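Local coordinates for VgrG protein (Vibrio cholerae, PDB 4DTH) that probably cross-links actin through the ATP- and magnesium-binding actin cross-linking domain of this VgrG toxin, at residues A[28-33]-A[62-67]; A[36-39]-A[45-48]; A[151-156]-A[162-167]. All blocks are in the same frame, centred on the assembly; numbering follows the deposited sequence.

Contact 1 (A[28-33]-A[62-67]). With MG (magnesium ion), chain E.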
loop_
_atom_site.group_PDB
_atom_site.type_symbol
_atom_site.label_atom_id
_atom_site.label_comp_id
_atom_site.label_asym_id
_atom_site.label_seq_id
_atom_site.Cartn_x
_atom_site.Cartn_y
_atom_site.Cartn_z
ATOM N N GLU A 28 -5.262 5.627 1.218
ATOM C CA GLU A 28 -4.479 6.444 0.291
ATOM C C GLU A 28 -5.478 7.178 -0.553
ATOM O O GLU A 28 -6.440 6.578 -1.041
ATOM C CB GLU A 28 -3.555 5.588 -0.577
ATOM C CG GLU A 28 -2.416 4.958 0.197
ATOM C CD GLU A 28 -1.706 3.854 -0.559
ATOM O OE1 GLU A 28 -2.351 2.829 -0.880
ATOM O OE2 GLU A 28 -0.499 4.018 -0.835
ATOM N N ASN A 29 -5.298 8.487 -0.683
ATOM C CA ASN A 29 -6.282 9.326 -1.334
ATOM C C ASN A 29 -5.622 10.401 -2.196
ATOM O O ASN A 29 -5.152 11.420 -1.675
ATOM C CB ASN A 29 -7.101 9.953 -0.193
ATOM C CG ASN A 29 -8.293 10.774 -0.566
ATOM O OD1 ASN A 29 -8.707 11.656 0.197
ATOM N ND2 ASN A 29 -8.899 10.466 -1.683
ATOM N N GLU A 30 -5.586 10.159 -3.520
ATOM C CA GLU A 30 -4.981 11.099 -4.465
ATOM C C GLU A 30 -5.962 12.235 -4.747
ATOM O O GLU A 30 -7.129 11.994 -5.034
ATOM C CB GLU A 30 -4.555 10.384 -5.753
ATOM C CG GLU A 30 -3.630 11.190 -6.649
ATOM C CD GLU A 30 -3.324 10.530 -7.983
ATOM O OE1 GLU A 30 -2.372 10.984 -8.653
ATOM O OE2 GLU A 30 -4.020 9.558 -8.353
ATOM N N LEU A 31 -5.497 13.467 -4.623
ATOM C CA LEU A 31 -6.353 14.635 -4.830
ATOM C C LEU A 31 -6.372 15.087 -6.283
ATOM O O LEU A 31 -5.379 14.935 -6.998
ATOM C CB LEU A 31 -5.892 15.801 -3.942
ATOM C CG LEU A 31 -5.814 15.572 -2.430
ATOM C CD1 LEU A 31 -5.353 16.809 -1.741
ATOM C CD2 LEU A 31 -7.163 15.110 -1.835
ATOM N N ALA A 32 -7.511 15.651 -6.718
ATOM C CA ALA A 32 -7.648 16.248 -8.045
ATOM C C ALA A 32 -7.809 17.750 -7.871
ATOM O O ALA A 32 -8.376 18.203 -6.870
ATOM C CB ALA A 32 -8.860 15.680 -8.772
ATOM N N GLY A 33 -7.296 18.505 -8.836
ATOM C CA GLY A 33 -7.437 19.955 -8.866
ATOM C C GLY A 33 -6.189 20.752 -8.580
ATOM O O GLY A 33 -6.214 21.978 -8.708
ATOM N N LYS A 62 3.860 13.629 -2.133
ATOM C CA LYS A 62 3.878 13.747 -3.584
ATOM C C LYS A 62 3.596 12.325 -4.092
ATOM O O LYS A 62 3.943 11.343 -3.424
ATOM C CB LYS A 62 5.215 14.298 -4.123
ATOM C CG LYS A 62 6.478 13.530 -3.722
ATOM C CD LYS A 62 7.675 13.976 -4.564
ATOM C CE LYS A 62 8.961 13.403 -4.032
ATOM N NZ LYS A 62 10.111 13.648 -4.947
ATOM N N ASP A 63 2.949 12.211 -5.243
ATOM C CA ASP A 63 2.589 10.895 -5.754
ATOM C C ASP A 63 3.055 10.698 -7.199
ATOM O O ASP A 63 4.191 10.269 -7.407
ATOM C CB ASP A 63 1.070 10.677 -5.562
ATOM C CG ASP A 63 0.481 9.325 -5.943
ATOM O OD1 ASP A 63 1.256 8.353 -6.102
ATOM O OD2 ASP A 63 -0.758 9.238 -6.056
ATOM N N MET A 64 2.200 11.020 -8.185
ATOM C CA MET A 64 2.508 10.819 -9.599
ATOM C C MET A 64 3.286 11.986 -10.164
ATOM O O MET A 64 2.795 13.115 -10.116
ATOM C CB MET A 64 1.224 10.611 -10.427
ATOM C CG MET A 64 0.337 9.514 -9.910
ATOM S SD MET A 64 1.159 7.913 -9.905
ATOM C CE MET A 64 -0.133 6.911 -9.183
ATOM N N ASN A 65 4.464 11.706 -10.763
ATOM C CA ASN A 65 5.271 12.742 -11.395
ATOM C C ASN A 65 4.538 13.285 -12.635
ATOM O O ASN A 65 4.212 12.514 -13.546
ATOM C CB ASN A 65 6.670 12.215 -11.771
ATOM C CG ASN A 65 7.553 13.270 -12.408
ATOM O OD1 ASN A 65 7.283 13.765 -13.505
ATOM N ND2 ASN A 65 8.619 13.656 -11.730
ATOM N N GLN A 66 4.295 14.613 -12.665
ATOM C CA GLN A 66 3.596 15.289 -13.772
ATOM C C GLN A 66 4.521 16.196 -14.605
ATOM O O GLN A 66 4.036 17.100 -15.295
ATOM C CB GLN A 66 2.370 16.077 -13.272
ATOM C CG GLN A 66 1.365 15.293 -12.420
ATOM C CD GLN A 66 0.362 14.515 -13.246
ATOM O OE1 GLN A 66 0.510 13.308 -13.461
ATOM N NE2 GLN A 66 -0.715 15.166 -13.671
ATOM N N GLY A 67 5.829 15.953 -14.528
ATOM C CA GLY A 67 6.814 16.722 -15.279
ATOM C C GLY A 67 7.514 17.815 -14.499
ATOM O O GLY A 67 7.146 18.105 -13.359
HETATM MG MG MG E . 1.269 5.876 -0.800
HETATM O O HOH W 1 -2.521 7.311 -6.684
#
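Asp63 OD2 takes a hydrogen bond from a water at 2.7 Å and has the carboxylate of Glu30 as its neighbour. The same water reaches Glu30 OE2 at 3.2 Å, but weakly, and it has more acceptors within range than protons to give, so it need not serve both acids at once. The pair illustrates how two close carboxylates can be accommodated, here by a water between them and by a hydroxyl on one of them. Glu30 OE1 stands 3.5 Å from Asp63 OD2, close for like charges, and the two carboxylate planes are turned 57° apart. Glu30 OE1 has its strongest polar partner in the hydroxyl of Thr88, which also bonds the backbone N of Met64. Glu30 gets there as a fully extended chain, CG anti to the backbone N (chi1 -166°), and crosses the Asp63 side chain at about a right angle. Met64 also crosses Glu30 at about a right angle, its CG 3.3 Å from Glu30 OE1. Two residues before Glu30, Glu28 binds magnesium through OE2 (2.6 Å from OE2 to the metal), and the residue also touches ATP. Strand 85-97 pairs with both strands concerned, 24-30 and 56-68, and supplies Thr88; strand 173-180 pairs with 24-30 too, through Glu28 and Gln174, while Leu31 rests on Phe118 of helix 101-124.

Contact 2 (A[36-39]-A[45-48])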
loop_
_atom_site.group_PDB
_atom_site.type_symbol
_atom_site.label_atom_id
_atom_site.label_comp_id
_atom_site.label_asym_id
_atom_site.label_seq_id
_atom_site.Cartn_x
_atom_site.Cartn_y
_atom_site.Cartn_z
ATOM N N VAL A 36 1.718 19.566 -6.325
ATOM C CA VAL A 36 2.783 20.027 -5.444
ATOM C C VAL A 36 4.044 20.048 -6.316
ATOM O O VAL A 36 4.255 19.133 -7.121
ATOM C CB VAL A 36 2.983 19.194 -4.141
ATOM C CG1 VAL A 36 3.354 17.734 -4.433
ATOM C CG2 VAL A 36 4.029 19.841 -3.219
ATOM N N ALA A 37 4.854 21.092 -6.188
ATOM C CA ALA A 37 6.132 21.137 -6.894
ATOM C C ALA A 37 7.208 21.177 -5.826
ATOM O O ALA A 37 7.041 21.834 -4.791
ATOM C CB ALA A 37 6.215 22.334 -7.807
ATOM N N MET A 38 8.257 20.379 -6.016
ATOM C CA MET A 38 9.339 20.245 -5.047
ATOM C C MET A 38 10.673 20.046 -5.766
ATOM O O MET A 38 10.645 19.614 -6.923
ATOM C CB MET A 38 9.077 19.016 -4.162
ATOM C CG MET A 38 8.265 19.325 -2.946
ATOM S SD MET A 38 8.249 17.955 -1.774
ATOM C CE MET A 38 7.029 17.006 -2.450
ATOM N N PRO A 39 11.845 20.263 -5.102
ATOM C CA PRO A 39 13.128 19.950 -5.765
ATOM C C PRO A 39 13.181 18.490 -6.215
ATOM O O PRO A 39 12.522 17.638 -5.622
ATOM C CB PRO A 39 14.167 20.180 -4.660
ATOM C CG PRO A 39 13.525 21.135 -3.716
ATOM C CD PRO A 39 12.066 20.767 -3.727
ATOM N N LYS A 45 7.286 12.634 1.645
ATOM C CA LYS A 45 6.508 13.366 2.646
ATOM C C LYS A 45 6.918 14.823 2.770
ATOM O O LYS A 45 8.106 15.099 2.897
ATOM C CB LYS A 45 6.613 12.671 4.019
ATOM C CG LYS A 45 5.842 11.357 4.105
ATOM C CD LYS A 45 6.689 10.123 3.838
ATOM C CE LYS A 45 7.131 9.459 5.117
ATOM N NZ LYS A 45 7.138 7.981 4.990
ATOM N N PHE A 46 5.937 15.754 2.730
ATOM C CA PHE A 46 6.221 17.185 2.911
ATOM C C PHE A 46 5.463 17.796 4.083
ATOM O O PHE A 46 5.692 18.952 4.451
ATOM C CB PHE A 46 6.072 17.996 1.610
ATOM C CG PHE A 46 4.681 18.098 1.034
ATOM C CD1 PHE A 46 4.199 17.126 0.162
ATOM C CD2 PHE A 46 3.874 19.194 1.312
ATOM C CE1 PHE A 46 2.920 17.237 -0.400
ATOM C CE2 PHE A 46 2.600 19.311 0.743
ATOM C CZ PHE A 46 2.131 18.326 -0.103
ATOM N N GLY A 47 4.605 16.995 4.703
ATOM C CA GLY A 47 3.846 17.435 5.860
ATOM C C GLY A 47 2.889 16.393 6.383
ATOM O O GLY A 47 2.836 15.266 5.881
ATOM N N TYR A 48 2.124 16.779 7.394
ATOM C CA TYR A 48 1.106 15.923 7.980
ATOM C C TYR A 48 0.042 16.733 8.684
ATOM O O TYR A 48 0.243 17.920 9.000
ATOM C CB TYR A 48 1.703 14.820 8.895
ATOM C CG TYR A 48 2.395 15.325 10.142
ATOM C CD1 TYR A 48 3.726 15.736 10.107
ATOM C CD2 TYR A 48 1.745 15.323 11.373
ATOM C CE1 TYR A 48 4.382 16.162 11.260
ATOM C CE2 TYR A 48 2.391 15.752 12.533
ATOM C CZ TYR A 48 3.713 16.160 12.473
ATOM O OH TYR A 48 4.361 16.584 13.605
#
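Val36 sets its CG2 methyl over one face of the Phe46 ring, a CH-pi contact 4.1 Å from CG2 to the ring centroid and only 16° off the normal. Its rotamer explains the fit: CG2 is anti to the backbone N, while CG1, wedged between N and the carbonyl carbon (chi1 61°), reaches the ring at CE1. Phe46 for its part directs its side chain at strand 34-38. Met38 comes in obliquely on the same side of the ring plane, nearer CD1, its chain crossing that of Phe46 at about a right angle. With a bend at its last torsion (chi3 -83°), CE packs 3.9 Å from Phe46 CD1, and SD lies 5.3 Å from the Phe46 ring centroid, obliquely: a Met-aromatic contact. His149 and Ile151 also meet the phenyl group, so the ring is buried among several chain segments. The two strands do not pair with each other, and side chains alone bridge the 9.1 Å between the CA atoms of Met38 and Phe46. In the backbone of strand 45-51, Phe46 and Gly47 both face Leu60 of strand 56-68, a classic beta bulge.

Contact 3 (A[151-156]-A[162-167]). With SO4 (sulfate ion), chain G.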
loop_
_atom_site.group_PDB
_atom_site.type_symbol
_atom_site.label_atom_id
_atom_site.label_comp_id
_atom_site.label_asym_id
_atom_site.label_seq_id
_atom_site.Cartn_x
_atom_site.Cartn_y
_atom_site.Cartn_z
ATOM N N ILE A 151 2.328 24.782 -3.734
ATOM C CA ILE A 151 1.053 24.171 -4.118
ATOM C C ILE A 151 0.504 25.039 -5.242
ATOM O O ILE A 151 0.429 26.263 -5.087
ATOM C CB ILE A 151 0.062 24.096 -2.913
ATOM C CG1 ILE A 151 0.622 23.235 -1.750
ATOM C CG2 ILE A 151 -1.346 23.622 -3.371
ATOM C CD1 ILE A 151 0.831 21.704 -2.072
ATOM N N ALA A 152 0.091 24.415 -6.351
ATOM C CA ALA A 152 -0.453 25.146 -7.491
ATOM C C ALA A 152 -1.676 24.467 -8.073
ATOM O O ALA A 152 -1.734 23.241 -8.141
ATOM C CB ALA A 152 0.605 25.336 -8.562
ATOM N N ALA A 153 -2.648 25.274 -8.509
ATOM C CA ALA A 153 -3.900 24.807 -9.105
ATOM C C ALA A 153 -3.675 24.062 -10.404
ATOM O O ALA A 153 -2.723 24.356 -11.136
ATOM C CB ALA A 153 -4.798 25.994 -9.372
ATOM N N GLY A 154 -4.567 23.115 -10.682
ATOM C CA GLY A 154 -4.541 22.330 -11.908
ATOM C C GLY A 154 -3.244 21.574 -12.073
ATOM O O GLY A 154 -2.820 20.864 -11.157
ATOM N N ASN A 155 -2.586 21.761 -13.220
ATOM C CA ASN A 155 -1.315 21.095 -13.465
ATOM C C ASN A 155 -0.090 21.984 -13.135
ATOM O O ASN A 155 1.048 21.593 -13.383
ATOM C CB ASN A 155 -1.290 20.453 -14.867
ATOM C CG ASN A 155 -2.274 19.300 -14.978
ATOM O OD1 ASN A 155 -2.173 18.284 -14.271
ATOM N ND2 ASN A 155 -3.272 19.444 -15.839
ATOM N N GLY A 156 -0.344 23.133 -12.501
ATOM C CA GLY A 156 0.693 24.060 -12.055
ATOM C C GLY A 156 1.466 24.815 -13.122
ATOM O O GLY A 156 2.555 25.327 -12.841
ATOM N N GLN A 162 -8.377 27.867 -12.286
ATOM C CA GLN A 162 -9.631 27.883 -13.026
ATOM C C GLN A 162 -10.777 27.772 -11.986
ATOM O O GLN A 162 -11.845 27.229 -12.281
ATOM C CB GLN A 162 -9.671 26.729 -14.040
ATOM C CG GLN A 162 -8.884 27.036 -15.305
ATOM C CD GLN A 162 -8.900 25.857 -16.233
ATOM O OE1 GLN A 162 -8.107 24.929 -16.099
ATOM N NE2 GLN A 162 -9.826 25.859 -17.180
ATOM N N GLY A 163 -10.519 28.268 -10.769
ATOM C CA GLY A 163 -11.460 28.234 -9.648
ATOM C C GLY A 163 -11.824 26.833 -9.186
ATOM O O GLY A 163 -12.957 26.595 -8.748
ATOM N N GLN A 164 -10.861 25.889 -9.270
ATOM C CA GLN A 164 -11.094 24.491 -8.903
ATOM C C GLN A 164 -11.456 24.281 -7.450
ATOM O O GLN A 164 -10.897 24.929 -6.561
ATOM C CB GLN A 164 -9.851 23.611 -9.174
ATOM C CG GLN A 164 -9.562 23.353 -10.636
ATOM C CD GLN A 164 -8.517 24.295 -11.176
ATOM O OE1 GLN A 164 -8.456 25.484 -10.824
ATOM N NE2 GLN A 164 -7.709 23.787 -12.097
ATOM N N THR A 165 -12.333 23.303 -7.217
ATOM C CA THR A 165 -12.618 22.776 -5.895
ATOM C C THR A 165 -11.717 21.537 -5.835
ATOM O O THR A 165 -11.677 20.754 -6.799
ATOM C CB THR A 165 -14.103 22.432 -5.725
ATOM O OG1 THR A 165 -14.845 23.645 -5.814
ATOM C CG2 THR A 165 -14.401 21.757 -4.378
ATOM N N ILE A 166 -10.956 21.396 -4.747
ATOM C CA ILE A 166 -10.061 20.250 -4.557
ATOM C C ILE A 166 -10.920 19.067 -4.152
ATOM O O ILE A 166 -11.693 19.153 -3.202
ATOM C CB ILE A 166 -8.900 20.567 -3.581
ATOM C CG1 ILE A 166 -8.079 21.790 -4.082
ATOM C CG2 ILE A 166 -8.004 19.337 -3.344
ATOM C CD1 ILE A 166 -7.675 21.782 -5.592
ATOM N N THR A 167 -10.828 17.988 -4.942
ATOM C CA THR A 167 -11.695 16.829 -4.817
ATOM C C THR A 167 -10.985 15.496 -4.665
ATOM O O THR A 167 -9.781 15.383 -4.860
ATOM C CB THR A 167 -12.683 16.780 -6.017
ATOM O OG1 THR A 167 -11.921 16.682 -7.226
ATOM C CG2 THR A 167 -13.635 18.019 -6.067
HETATM S S SO4 G . -2.671 24.333 -15.606
HETATM O O1 SO4 G . -3.020 25.013 -16.868
HETATM O O2 SO4 G . -3.820 23.495 -15.184
HETATM O O3 SO4 G . -1.486 23.491 -15.825
HETATM O O4 SO4 G . -2.345 25.351 -14.582
#
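The side-chain amide of Gln164 turns one face to the start of a type II' beta turn, Ala153 to Gly156, with Ala153 CB and Gly154 N both on that side of its plane. Toward the nitrogen end, NE2 lies 3.5 Å from Gly154 CA; toward the oxygen end, OE1 is 4.0 Å from Ala153 CB. From the other side of the plane comes Gln162 N, which donates to Gln164 OE1 at 2.8 Å, tilted 36° out of the carbonyl plane. The turn itself is closed by a bond of 3.0 Å from Gly156 N to Ala153 O. The case shows how a flat polar group can be oriented by a hydrogen bond at its oxygen together with packing over one face. Gln164 folds back to do so: a bend at chi2 (97°) turns the amide so that OE1 can accept from Gln162 N. Gly154, carrying no side chain, lets the amide approach its CA closely. Ala153 also rests on Ile122 of helix 101-124 and its backbone N bonds Asn126, while Ile166 packs on the same helix at Phe118 and Ile122; the contact thus joins the end of strand 150-153 to the loop that follows it. A sulfate, probably from the crystallisation liquor, sits at the turn and is also held by the backbone N atoms of Ile157 and Ser158. Asn155 N points almost straight at it, 2.9 Å from sulfate O2 with an angle of 176° at the hydrogen.

In the fold
The three contacts form one continuous patch of the fold. Contacts 1 and 2, with centres about 11 Å apart, join through Lys62, whose CB packs 3.7 Å from Met38 CE. Contacts 2 and 3 meet at Ile151: its CD1 lies 3.9 Å from Val36 CG2, across the antiparallel pairing of strands 34-38 and 150-153. Contacts 1 and 3 are tied by backbone, with probable hydrogen bonds from Gly154 N to Gly33 O (2.8 Å) and from Ala32 N to Thr167 O (2.9 Å). Contact 1 alone enters the ATP and magnesium site, through Glu28. In contact 2 the side chain of Phe46 stays about 11 Å from a magnesium ion and about 13 Å from ATP at the nearest atoms.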